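Di-haem cytochrome c peroxidase family protein (PDB 6NX0) probably acts as a diheme cytochrome c peroxidase, reducing peroxide with electrons passed through two covalently bound heme c groups, and displays an atypically stable bis-Fe(IV) state. Local coordinates at residues 193-197 and 198-202; 249-252 and 253-256; 280-284 and 285-289; 451-454 and 455-459. All coordinates share one frame; numbering follows the deposited sequence.

Contact 1: residues 193-197 and 198-202; sequences GRADT and LAEQL. With HEC (heme c), chain B.
E200 folds back across the turn to D196 while T197 caps the helix from its N-cap position, making a side-chain N-cap for helix 198-201 beside the first heme c. With OG1 held between its backbone N and carbonyl carbon, T197 turns this oxygen to the E200 amide, and the bond from E200 N to T197 OG1 spans 3.2 Å. The glutamate chain runs extended to the residue before the cap, where D196 N donates to E200 OE1 at 2.9 Å with an almost straight N-H line (172°). The donor stands well above the carboxylate plane. The buried T197 N has no partner in the model. E200 OE2 and R194 O share a bridging water that donates to both, and the A195 methyl packs on Q201 CA at 3.7 Å.

Both segments also reach the heme. R194, extended from CG to NE, brings NH2 to the propionate oxygen O2D of the heme at 3.0 Å, edge-on and in the guanidinium plane; D192 is a second anionic partner, and R158, whose NH1 lies close to R194 NH2, also hydrogen-bonds the heme. Q201 enters over the porphyrin face. Its chain bends at chi2 (-78°), laying the carboxamide above one pyrrole, with Q201 NE2 3.1 Å from heme NA. On the same face a water binds the heme iron at 2.2 Å, H126 being the axial protein ligand, and Q201 NE2 donates a weak hydrogen bond to that water oxygen at 2.8 Å.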
loop_
_atom_site.group_PDB
_atom_site.type_symbol
_atom_site.label_atom_id
_atom_site.label_comp_id
_atom_site.label_asym_id
_atom_site.label_seq_id
_atom_site.Cartn_x
_atom_site.Cartn_y
_atom_site.Cartn_z
ATOM N N GLY A 193 -0.745 -1.924 9.052
ATOM C CA GLY A 193 0.471 -1.559 9.754
ATOM C C GLY A 193 1.074 -2.633 10.636
ATOM O O GLY A 193 1.905 -2.319 11.497
ATOM N N ARG A 194 0.753 -3.899 10.401
ATOM C CA ARG A 194 1.153 -4.951 11.335
ATOM C C ARG A 194 2.633 -5.345 11.267
ATOM O O ARG A 194 3.078 -6.072 12.168
ATOM C CB ARG A 194 0.289 -6.197 11.129
ATOM C CG ARG A 194 0.512 -6.948 9.854
ATOM C CD ARG A 194 -0.486 -8.116 9.756
ATOM N NE ARG A 194 -0.301 -8.914 8.549
ATOM C CZ ARG A 194 -0.773 -8.589 7.352
ATOM N NH1 ARG A 194 -0.547 -9.395 6.327
ATOM N NH2 ARG A 194 -1.464 -7.464 7.167
ATOM N N ALA A 195 3.414 -4.886 10.277
ATOM C CA ALA A 195 4.860 -5.100 10.246
ATOM C C ALA A 195 5.557 -3.756 10.418
ATOM O O ALA A 195 5.186 -2.779 9.785
ATOM C CB ALA A 195 5.316 -5.767 8.944
ATOM N N ASP A 196 6.571 -3.701 11.272
ATOM C CA ASP A 196 7.214 -2.432 11.554
ATOM C C ASP A 196 8.257 -2.082 10.502
ATOM O O ASP A 196 8.502 -0.900 10.260
ATOM C CB ASP A 196 7.862 -2.491 12.939
ATOM C CG ASP A 196 8.186 -1.130 13.506
ATOM O OD1 ASP A 196 7.325 -0.229 13.427
ATOM O OD2 ASP A 196 9.316 -0.978 14.059
ATOM N N THR A 197 8.824 -3.094 9.840
ATOM C CA THR A 197 9.927 -2.925 8.900
ATOM C C THR A 197 9.745 -3.873 7.725
ATOM O O THR A 197 8.988 -4.837 7.784
ATOM C CB THR A 197 11.281 -3.236 9.545
ATOM O OG1 THR A 197 11.328 -4.624 9.869
ATOM C CG2 THR A 197 11.511 -2.390 10.802
ATOM N N LEU A 198 10.446 -3.553 6.633
ATOM C CA LEU A 198 10.483 -4.439 5.469
ATOM C C LEU A 198 11.030 -5.822 5.814
ATOM O O LEU A 198 10.575 -6.831 5.273
ATOM C CB LEU A 198 11.315 -3.786 4.362
ATOM C CG LEU A 198 10.662 -2.549 3.750
ATOM C CD1 LEU A 198 11.669 -1.736 2.926
ATOM C CD2 LEU A 198 9.483 -2.972 2.871
ATOM N N ALA A 199 12.007 -5.895 6.710
ATOM C CA ALA A 199 12.535 -7.202 7.094
ATOM C C ALA A 199 11.460 -8.069 7.734
ATOM O O ALA A 199 11.345 -9.264 7.427
ATOM C CB ALA A 199 13.724 -7.026 8.036
ATOM N N GLU A 200 10.651 -7.485 8.622
ATOM C CA GLU A 200 9.567 -8.215 9.270
ATOM C C GLU A 200 8.435 -8.549 8.302
ATOM O O GLU A 200 7.768 -9.583 8.457
ATOM C CB GLU A 200 9.021 -7.389 10.440
ATOM C CG GLU A 200 7.839 -8.016 11.156
ATOM C CD GLU A 200 7.220 -7.127 12.245
ATOM O OE1 GLU A 200 7.732 -6.007 12.494
ATOM O OE2 GLU A 200 6.223 -7.566 12.859
ATOM N N GLN A 201 8.198 -7.682 7.322
ATOM C CA GLN A 201 7.068 -7.855 6.410
ATOM C C GLN A 201 7.097 -9.210 5.716
ATOM O O GLN A 201 6.044 -9.819 5.504
ATOM C CB GLN A 201 7.077 -6.724 5.379
ATOM C CG GLN A 201 5.908 -6.735 4.382
ATOM C CD GLN A 201 6.086 -7.745 3.281
ATOM O OE1 GLN A 201 7.209 -8.087 2.905
ATOM N NE2 GLN A 201 4.971 -8.245 2.758
ATOM N N LEU A 202 8.270 -9.671 5.287
ATOM C CA LEU A 202 8.204 -10.804 4.363
ATOM C C LEU A 202 7.828 -12.104 5.058
ATOM O O LEU A 202 7.496 -13.072 4.370
ATOM C CB LEU A 202 9.494 -10.952 3.547
ATOM C CG LEU A 202 10.863 -10.936 4.184
ATOM C CD1 LEU A 202 10.988 -11.951 5.268
ATOM C CD2 LEU A 202 11.887 -11.217 3.068
HETATM FE FE HEC B . 3.733 -8.772 -1.127
HETATM C CHA HEC B . 2.186 -6.228 0.645
HETATM C CHB HEC B . 6.765 -7.515 -0.258
HETATM C CHC HEC B . 5.239 -11.736 -2.008
HETATM C CHD HEC B . 0.669 -10.157 -1.875
HETATM N NA HEC B . 4.344 -7.132 -0.098
HETATM C C1A HEC B . 3.556 -6.225 0.582
HETATM C C2A HEC B . 4.408 -5.229 1.170
HETATM C C3A HEC B . 5.667 -5.531 0.823
HETATM C C4A HEC B . 5.661 -6.779 0.105
HETATM C CMA HEC B . 6.937 -4.825 1.286
HETATM C CAA HEC B . 3.925 -4.050 2.035
HETATM C CBA HEC B . 3.765 -2.804 1.183
HETATM C CGA HEC B . 3.146 -1.649 1.924
HETATM O O1A HEC B . 3.149 -0.537 1.318
HETATM O O2A HEC B . 2.541 -1.865 3.019
HETATM N NB HEC B . 5.621 -9.515 -1.117
HETATM C C1B HEC B . 6.742 -8.818 -0.687
HETATM C C2B HEC B . 7.882 -9.683 -0.829
HETATM C C3B HEC B . 7.458 -10.891 -1.215
HETATM C C4B HEC B . 6.036 -10.788 -1.439
HETATM C CMB HEC B . 9.318 -9.262 -0.498
HETATM C CAB HEC B . 8.285 -12.153 -1.531
HETATM C CBB HEC B . 8.921 -12.694 -0.226
HETATM N NC HEC B . 3.083 -10.572 -1.825
HETATM C C1C HEC B . 3.891 -11.647 -2.173
HETATM C C2C HEC B . 3.063 -12.572 -2.913
HETATM C C3C HEC B . 1.798 -12.143 -2.923
HETATM C C4C HEC B . 1.784 -10.885 -2.204
HETATM C CMC HEC B . 3.611 -13.793 -3.669
HETATM C CAC HEC B . 0.666 -12.610 -3.854
HETATM C CBC HEC B . 0.188 -14.025 -3.503
HETATM N ND HEC B . 1.810 -8.252 -0.740
HETATM C C1D HEC B . 0.682 -8.975 -1.178
HETATM C C2D HEC B . -0.492 -8.347 -0.631
HETATM C C3D HEC B . -0.029 -7.197 0.188
HETATM C C4D HEC B . 1.404 -7.185 0.076
HETATM C CMD HEC B . -1.914 -8.859 -0.763
HETATM C CAD HEC B . -0.900 -6.236 1.018
HETATM C CBD HEC B . -1.367 -7.013 2.228
HETATM C CGD HEC B . -1.908 -6.129 3.338
HETATM O O1D HEC B . -1.942 -4.893 3.155
HETATM O O2D HEC B . -2.366 -6.731 4.351
HETATM O O HOH W 1 4.331 -8.745 11.485
HETATM O O HOH W 2 3.433 -9.678 0.844
#

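Contact 2: residues 249-252 and 253-256; sequences VRVL and GEAM. With HEC (heme c), chain B.
The E254 carboxylate meets V251 through one oxygen, OE1 lying 4.1 Å from V251 CG1, a loose contact in which the two side chains slant across each other. R250 is oppositely charged, yet its NE stays 6.4 Å from E254 OE1, so no ion pair ties the two groups. The porphyrin of the first heme c is touched at its rim: M256 gathers CG, SD and CE round the peripheral methyl CMB, with M256 CG 3.7 Å from heme CMB. Bends at chi2 (55°) and chi3 (68°) curl the thioether so that all three atoms reach that methyl.

These side chains ride on successive turns of helix 245-260. Four i-to-i+4 backbone bonds define the alpha-helix here, from G253 N to V249 O through M256 N to L252 O, the last at 2.9 Å. The helix is packed on several sides: L252 touches L233, L220 and V108, which belong to three other helices, while V249 rests on helix 203-207. M256 also touches V108 and F109 of helix 99-109 and comes near C122, a covalent anchor of this heme. Over the backbone itself, M256 CB sits 3.4 Å from L252 O.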
loop_
_atom_site.group_PDB
_atom_site.type_symbol
_atom_site.label_atom_id
_atom_site.label_comp_id
_atom_site.label_asym_id
_atom_site.label_seq_id
_atom_site.Cartn_x
_atom_site.Cartn_y
_atom_site.Cartn_z
ATOM N N VAL A 249 15.177 -16.441 8.328
ATOM C CA VAL A 249 14.140 -15.457 8.009
ATOM C C VAL A 249 14.679 -14.044 8.190
ATOM O O VAL A 249 14.407 -13.145 7.379
ATOM C CB VAL A 249 12.881 -15.706 8.871
ATOM C CG1 VAL A 249 11.843 -14.597 8.651
ATOM C CG2 VAL A 249 12.284 -17.052 8.556
ATOM N N ARG A 250 15.461 -13.820 9.245
ATOM C CA ARG A 250 15.983 -12.489 9.491
ATOM C C ARG A 250 16.902 -12.039 8.366
ATOM O O ARG A 250 16.839 -10.887 7.945
ATOM C CB ARG A 250 16.719 -12.424 10.827
ATOM C CG ARG A 250 15.753 -12.392 12.019
ATOM C CD ARG A 250 16.443 -11.936 13.295
ATOM N NE ARG A 250 17.614 -12.750 13.597
ATOM C CZ ARG A 250 17.588 -13.887 14.287
ATOM N NH1 ARG A 250 16.445 -14.364 14.761
ATOM N NH2 ARG A 250 18.714 -14.554 14.496
ATOM N N VAL A 251 17.761 -12.922 7.861
ATOM C CA VAL A 251 18.708 -12.440 6.856
ATOM C C VAL A 251 18.041 -12.326 5.488
ATOM O O VAL A 251 18.437 -11.474 4.689
ATOM C CB VAL A 251 19.987 -13.299 6.810
ATOM C CG1 VAL A 251 20.640 -13.322 8.182
ATOM C CG2 VAL A 251 19.720 -14.681 6.283
ATOM N N LEU A 252 17.009 -13.131 5.205
ATOM C CA LEU A 252 16.169 -12.879 4.030
ATOM C C LEU A 252 15.597 -11.474 4.090
ATOM O O LEU A 252 15.605 -10.736 3.099
ATOM C CB LEU A 252 15.033 -13.902 3.952
ATOM C CG LEU A 252 15.379 -15.340 3.544
ATOM C CD1 LEU A 252 14.167 -16.277 3.662
ATOM C CD2 LEU A 252 15.940 -15.349 2.147
ATOM N N GLY A 253 15.124 -11.080 5.275
ATOM C CA GLY A 253 14.612 -9.736 5.464
ATOM C C GLY A 253 15.648 -8.638 5.307
ATOM O O GLY A 253 15.355 -7.592 4.726
ATOM N N GLU A 254 16.863 -8.835 5.840
ATOM C CA GLU A 254 17.911 -7.834 5.656
ATOM C C GLU A 254 18.208 -7.622 4.182
ATOM O O GLU A 254 18.375 -6.486 3.731
ATOM C CB GLU A 254 19.204 -8.261 6.361
ATOM C CG GLU A 254 19.206 -8.197 7.848
ATOM C CD GLU A 254 20.621 -8.473 8.389
ATOM O OE1 GLU A 254 20.774 -9.377 9.231
ATOM O OE2 GLU A 254 21.576 -7.801 7.926
ATOM N N ALA A 255 18.315 -8.716 3.424
ATOM C CA ALA A 255 18.607 -8.612 2.001
ATOM C C ALA A 255 17.470 -7.918 1.280
ATOM O O ALA A 255 17.689 -7.039 0.440
ATOM C CB ALA A 255 18.847 -10.011 1.415
ATOM N N MET A 256 16.245 -8.285 1.624
ATOM C CA MET A 256 15.094 -7.689 0.948
ATOM C C MET A 256 14.983 -6.200 1.241
ATOM O O MET A 256 14.655 -5.409 0.357
ATOM C CB MET A 256 13.826 -8.408 1.390
ATOM C CG MET A 256 12.588 -8.031 0.574
ATOM S SD MET A 256 12.783 -8.252 -1.211
ATOM C CE MET A 256 12.889 -10.027 -1.234
HETATM FE FE HEC B . 3.733 -8.772 -1.127
HETATM C CHA HEC B . 2.186 -6.228 0.645
HETATM C CHB HEC B . 6.765 -7.515 -0.258
HETATM C CHC HEC B . 5.239 -11.736 -2.008
HETATM C CHD HEC B . 0.669 -10.157 -1.875
HETATM N NA HEC B . 4.344 -7.132 -0.098
HETATM C C1A HEC B . 3.556 -6.225 0.582
HETATM C C2A HEC B . 4.408 -5.229 1.170
HETATM C C3A HEC B . 5.667 -5.531 0.823
HETATM C C4A HEC B . 5.661 -6.779 0.105
HETATM C CMA HEC B . 6.937 -4.825 1.286
HETATM C CAA HEC B . 3.925 -4.050 2.035
HETATM C CBA HEC B . 3.765 -2.804 1.183
HETATM C CGA HEC B . 3.146 -1.649 1.924
HETATM O O1A HEC B . 3.149 -0.537 1.318
HETATM O O2A HEC B . 2.541 -1.865 3.019
HETATM N NB HEC B . 5.621 -9.515 -1.117
HETATM C C1B HEC B . 6.742 -8.818 -0.687
HETATM C C2B HEC B . 7.882 -9.683 -0.829
HETATM C C3B HEC B . 7.458 -10.891 -1.215
HETATM C C4B HEC B . 6.036 -10.788 -1.439
HETATM C CMB HEC B . 9.318 -9.262 -0.498
HETATM C CAB HEC B . 8.285 -12.153 -1.531
HETATM C CBB HEC B . 8.921 -12.694 -0.226
HETATM N NC HEC B . 3.083 -10.572 -1.825
HETATM C C1C HEC B . 3.891 -11.647 -2.173
HETATM C C2C HEC B . 3.063 -12.572 -2.913
HETATM C C3C HEC B . 1.798 -12.143 -2.923
HETATM C C4C HEC B . 1.784 -10.885 -2.204
HETATM C CMC HEC B . 3.611 -13.793 -3.669
HETATM C CAC HEC B . 0.666 -12.610 -3.854
HETATM C CBC HEC B . 0.188 -14.025 -3.503
HETATM N ND HEC B . 1.810 -8.252 -0.740
HETATM C C1D HEC B . 0.682 -8.975 -1.178
HETATM C C2D HEC B . -0.492 -8.347 -0.631
HETATM C C3D HEC B . -0.029 -7.197 0.188
HETATM C C4D HEC B . 1.404 -7.185 0.076
HETATM C CMD HEC B . -1.914 -8.859 -0.763
HETATM C CAD HEC B . -0.900 -6.236 1.018
HETATM C CBD HEC B . -1.367 -7.013 2.228
HETATM C CGD HEC B . -1.908 -6.129 3.338
HETATM O O1D HEC B . -1.942 -4.893 3.155
HETATM O O2D HEC B . -2.366 -6.731 4.351
HETATM O O HOH W 2 3.433 -9.678 0.844
#

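Contact 3: residues 280-284 and 285-289; sequences APLTP and QEMRG
T283 and E286 build a capping box, each side chain taking the other's backbone N-H at the start of helix 284-293. Q285, the first residue of 285-289, extends its chain toward helix 444-455: its OE1 accepts from a water that also hydrogen-bonds T283 OG1, while its NE2 goes to D449 there.

E286 carries the box. E286 N donates to T283 OG1 at 3.0 Å, and T283 N returns a bond to E286 OE1 at 2.9 Å, nearly straight at 175° and meeting the oxygen 41° out of the carboxylate plane. CG lies anti to the carbonyl carbon (chi1 -70°), which swings the extended chain back over the cap. E286 OE1 is also salt-bridged to R271, so two donors fix this oxygen, and L282 CB presses on OE1 at 3.4 Å.

M287 adds the backbone bond from its N to T283 O and lays SD 4.0 Å from L282 CB, an apolar contact between the N' and N4 positions, as in a hydrophobic staple, beside Y275. R288 N donates to P284 O, its NE pairs with D449, and one guanidinium face lies over Q285 CA. G289 N donates to Q285 O at 2.9 Å.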
loop_
_atom_site.group_PDB
_atom_site.type_symbol
_atom_site.label_atom_id
_atom_site.label_comp_id
_atom_site.label_asym_id
_atom_site.label_seq_id
_atom_site.Cartn_x
_atom_site.Cartn_y
_atom_site.Cartn_z
ATOM N N ALA A 280 8.533 20.829 -17.186
ATOM C CA ALA A 280 7.844 20.316 -18.373
ATOM C C ALA A 280 6.345 20.361 -18.118
ATOM O O ALA A 280 5.884 19.738 -17.156
ATOM C CB ALA A 280 8.280 18.898 -18.675
ATOM N N PRO A 281 5.553 21.083 -18.910
ATOM C CA PRO A 281 4.182 21.383 -18.485
ATOM C C PRO A 281 3.247 20.188 -18.580
ATOM O O PRO A 281 3.414 19.296 -19.413
ATOM C CB PRO A 281 3.731 22.477 -19.464
ATOM C CG PRO A 281 4.947 22.945 -20.133
ATOM C CD PRO A 281 5.881 21.787 -20.164
ATOM N N LEU A 282 2.221 20.215 -17.742
ATOM C CA LEU A 282 1.080 19.321 -17.860
ATOM C C LEU A 282 0.017 19.966 -18.741
ATOM O O LEU A 282 0.084 21.160 -19.066
ATOM C CB LEU A 282 0.504 19.013 -16.485
ATOM C CG LEU A 282 1.488 18.388 -15.496
ATOM C CD1 LEU A 282 0.814 18.176 -14.160
ATOM C CD2 LEU A 282 2.013 17.077 -16.048
ATOM N N THR A 283 -1.002 19.186 -19.092
ATOM C CA THR A 283 -2.076 19.722 -19.918
ATOM C C THR A 283 -3.012 20.587 -19.084
ATOM O O THR A 283 -3.080 20.451 -17.859
ATOM C CB THR A 283 -2.899 18.605 -20.558
ATOM O OG1 THR A 283 -3.665 17.942 -19.541
ATOM C CG2 THR A 283 -2.022 17.589 -21.299
ATOM N N PRO A 284 -3.761 21.481 -19.722
ATOM C CA PRO A 284 -4.763 22.240 -18.966
ATOM C C PRO A 284 -5.691 21.357 -18.138
ATOM O O PRO A 284 -5.967 21.689 -16.977
ATOM C CB PRO A 284 -5.498 23.013 -20.065
ATOM C CG PRO A 284 -4.416 23.247 -21.092
ATOM C CD PRO A 284 -3.592 21.995 -21.096
ATOM N N GLN A 285 -6.177 20.245 -18.697
ATOM C CA GLN A 285 -7.036 19.351 -17.927
ATOM C C GLN A 285 -6.304 18.788 -16.722
ATOM O O GLN A 285 -6.879 18.703 -15.631
ATOM C CB GLN A 285 -7.547 18.213 -18.799
ATOM C CG GLN A 285 -8.370 17.217 -17.998
ATOM C CD GLN A 285 -8.894 16.073 -18.817
ATOM O OE1 GLN A 285 -8.197 15.545 -19.691
ATOM N NE2 GLN A 285 -10.122 15.660 -18.528
ATOM N N GLU A 286 -5.062 18.342 -16.910
ATOM C CA GLU A 286 -4.286 17.808 -15.781
ATOM C C GLU A 286 -4.108 18.865 -14.697
ATOM O O GLU A 286 -4.210 18.568 -13.495
ATOM C CB GLU A 286 -2.936 17.262 -16.274
ATOM C CG GLU A 286 -3.081 15.971 -17.110
ATOM C CD GLU A 286 -1.903 15.656 -18.004
ATOM O OE1 GLU A 286 -0.975 16.477 -18.105
ATOM O OE2 GLU A 286 -1.889 14.543 -18.587
ATOM N N MET A 287 -3.876 20.117 -15.099
ATOM C CA MET A 287 -3.789 21.202 -14.126
ATOM C C MET A 287 -5.130 21.450 -13.431
ATOM O O MET A 287 -5.151 21.752 -12.228
ATOM C CB MET A 287 -3.279 22.477 -14.818
ATOM C CG MET A 287 -1.838 22.391 -15.310
ATOM S SD MET A 287 -0.621 22.010 -14.046
ATOM C CE MET A 287 -0.668 23.502 -13.042
ATOM N N ARG A 288 -6.259 21.331 -14.136
ATOM C CA ARG A 288 -7.546 21.436 -13.441
ATOM C C ARG A 288 -7.675 20.347 -12.395
ATOM O O ARG A 288 -8.184 20.585 -11.292
ATOM C CB ARG A 288 -8.717 21.359 -14.411
ATOM C CG ARG A 288 -8.858 22.563 -15.300
ATOM C CD ARG A 288 -10.223 22.611 -15.933
ATOM N NE ARG A 288 -10.573 21.428 -16.709
ATOM C CZ ARG A 288 -10.200 21.221 -17.974
ATOM N NH1 ARG A 288 -9.443 22.113 -18.610
ATOM N NH2 ARG A 288 -10.571 20.116 -18.599
ATOM N N GLY A 289 -7.274 19.129 -12.745
ATOM C CA GLY A 289 -7.357 18.035 -11.787
ATOM C C GLY A 289 -6.462 18.236 -10.581
ATOM O O GLY A 289 -6.851 17.918 -9.456
HETATM O O HOH W 3 -5.217 15.704 -20.246
#

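Contact 4: residues 451-454 and 455-459; sequences VAFL and RTLTD
A chi1 of 76° turns T456 OG1 back along the chain toward F453 O. T456 OG1 donates to F453 O at 2.8 Å, in the carbonyl plane, while T456 N gives that same oxygen a second bond of 2.9 Å from 56° out of the plane. Two donors of one residue thus grip a single carbonyl from different directions. The F453 ring, its CG anti to the backbone N, lies alongside, its CD1 3.8 Å from T456 OG1; F453 also meets the ring of F293.

Apolar contacts flank the turn. L454 CD2 touches L457 CD1 at 4.0 Å, and F453 CZ approaches L457 CD2 at 4.2 Å. L457 N donates to L454 O at 3.1 Å, and a water donates to L454 O as well. V451 CG1 packs on the aliphatic part of R455, whose guanidinium goes on to P467 O.

R455 N still bonds to V451 O, but the donors of T456 and L457 look back only three residues. Such a shortening to i-to-i+3 bonds, overlapping a type I turn from R455 to T458, is typical of the last turn of a helix, here where helix 444-455 runs out beside the second heme c.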
loop_
_atom_site.group_PDB
_atom_site.type_symbol
_atom_site.label_atom_id
_atom_site.label_comp_id
_atom_site.label_asym_id
_atom_site.label_seq_id
_atom_site.Cartn_x
_atom_site.Cartn_y
_atom_site.Cartn_z
ATOM N N VAL A 451 -9.045 12.132 -12.533
ATOM C CA VAL A 451 -8.432 10.966 -13.181
ATOM C C VAL A 451 -7.283 11.390 -14.092
ATOM O O VAL A 451 -6.202 10.796 -14.067
ATOM C CB VAL A 451 -9.496 10.168 -13.946
ATOM C CG1 VAL A 451 -8.847 9.078 -14.815
ATOM C CG2 VAL A 451 -10.512 9.590 -12.998
ATOM N N ALA A 452 -7.490 12.438 -14.897
ATOM C CA ALA A 452 -6.408 12.915 -15.753
ATOM C C ALA A 452 -5.172 13.281 -14.937
ATOM O O ALA A 452 -4.038 12.962 -15.307
ATOM C CB ALA A 452 -6.878 14.119 -16.571
ATOM N N PHE A 453 -5.364 13.937 -13.786
ATOM C CA PHE A 453 -4.214 14.250 -12.964
ATOM C C PHE A 453 -3.549 12.987 -12.421
ATOM O O PHE A 453 -2.327 12.876 -12.441
ATOM C CB PHE A 453 -4.627 15.177 -11.826
ATOM C CG PHE A 453 -3.559 15.345 -10.825
ATOM C CD1 PHE A 453 -2.369 15.954 -11.161
ATOM C CD2 PHE A 453 -3.715 14.850 -9.531
ATOM C CE1 PHE A 453 -1.348 16.068 -10.236
ATOM C CE2 PHE A 453 -2.704 14.964 -8.601
ATOM C CZ PHE A 453 -1.518 15.563 -8.944
ATOM N N LEU A 454 -4.330 12.020 -11.926
ATOM C CA LEU A 454 -3.706 10.815 -11.370
ATOM C C LEU A 454 -2.889 10.073 -12.415
ATOM O O LEU A 454 -1.903 9.408 -12.083
ATOM C CB LEU A 454 -4.768 9.902 -10.774
ATOM C CG LEU A 454 -5.462 10.489 -9.530
ATOM C CD1 LEU A 454 -6.553 9.521 -9.045
ATOM C CD2 LEU A 454 -4.443 10.805 -8.430
ATOM N N ARG A 455 -3.285 10.166 -13.680
ATOM C CA ARG A 455 -2.526 9.493 -14.725
ATOM C C ARG A 455 -1.150 10.123 -14.946
ATOM O O ARG A 455 -0.263 9.466 -15.499
ATOM C CB ARG A 455 -3.367 9.492 -16.010
ATOM C CG ARG A 455 -4.614 8.636 -15.937
ATOM C CD ARG A 455 -5.627 8.987 -17.064
ATOM N NE ARG A 455 -5.033 8.808 -18.393
ATOM C CZ ARG A 455 -4.974 7.649 -19.049
ATOM N NH1 ARG A 455 -5.481 6.550 -18.515
ATOM N NH2 ARG A 455 -4.389 7.604 -20.251
ATOM N N THR A 456 -0.916 11.360 -14.491
ATOM C CA THR A 456 0.419 11.950 -14.582
ATOM C C THR A 456 1.407 11.359 -13.582
ATOM O O THR A 456 2.607 11.657 -13.657
ATOM C CB THR A 456 0.387 13.480 -14.380
ATOM O OG1 THR A 456 0.213 13.821 -12.986
ATOM C CG2 THR A 456 -0.681 14.149 -15.252
ATOM N N LEU A 457 0.939 10.537 -12.645
ATOM C CA LEU A 457 1.800 9.981 -11.612
ATOM C C LEU A 457 2.388 8.624 -11.998
ATOM O O LEU A 457 3.006 7.960 -11.164
ATOM C CB LEU A 457 1.023 9.842 -10.300
ATOM C CG LEU A 457 0.187 11.039 -9.868
ATOM C CD1 LEU A 457 -0.458 10.787 -8.516
ATOM C CD2 LEU A 457 1.044 12.292 -9.824
ATOM N N THR A 458 2.201 8.195 -13.234
ATOM C CA THR A 458 2.763 6.934 -13.699
ATOM C C THR A 458 4.223 7.102 -14.110
ATOM O O THR A 458 4.560 7.985 -14.905
ATOM C CB THR A 458 1.935 6.439 -14.874
ATOM O OG1 THR A 458 0.573 6.307 -14.460
ATOM C CG2 THR A 458 2.453 5.128 -15.398
ATOM N N ASP A 459 5.086 6.245 -13.569
ATOM C CA ASP A 459 6.488 6.260 -13.942
ATOM C C ASP A 459 6.635 5.930 -15.422
ATOM O O ASP A 459 5.809 5.231 -16.017
ATOM C CB ASP A 459 7.271 5.305 -13.041
ATOM C CG ASP A 459 7.704 5.968 -11.771
ATOM O OD1 ASP A 459 8.585 6.848 -11.836
ATOM O OD2 ASP A 459 7.165 5.649 -10.703
HETATM O O HOH W 4 -0.753 6.799 -12.017
#

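Along the chain the contacts come in series, 1 to 4, and fall into two pairs on opposite sides of the chain's centre. Contacts 1 and 2, centres 11 Å apart, both touch the first heme c and also each other: A199 CB lies 3.7 Å from G253 C, and L202 CD2 packs near M256. Contacts 3 and 4, centres 10 Å apart, join helix 284-293 to helix 444-455, with Q285 CD 3.6 Å from A452 CB and E286 on T456 just past the helix; contact 4 lies beside the second heme c. Between the pairs, centres are about 29 to 42 Å apart, consistent with each heme c having its own helical surroundings.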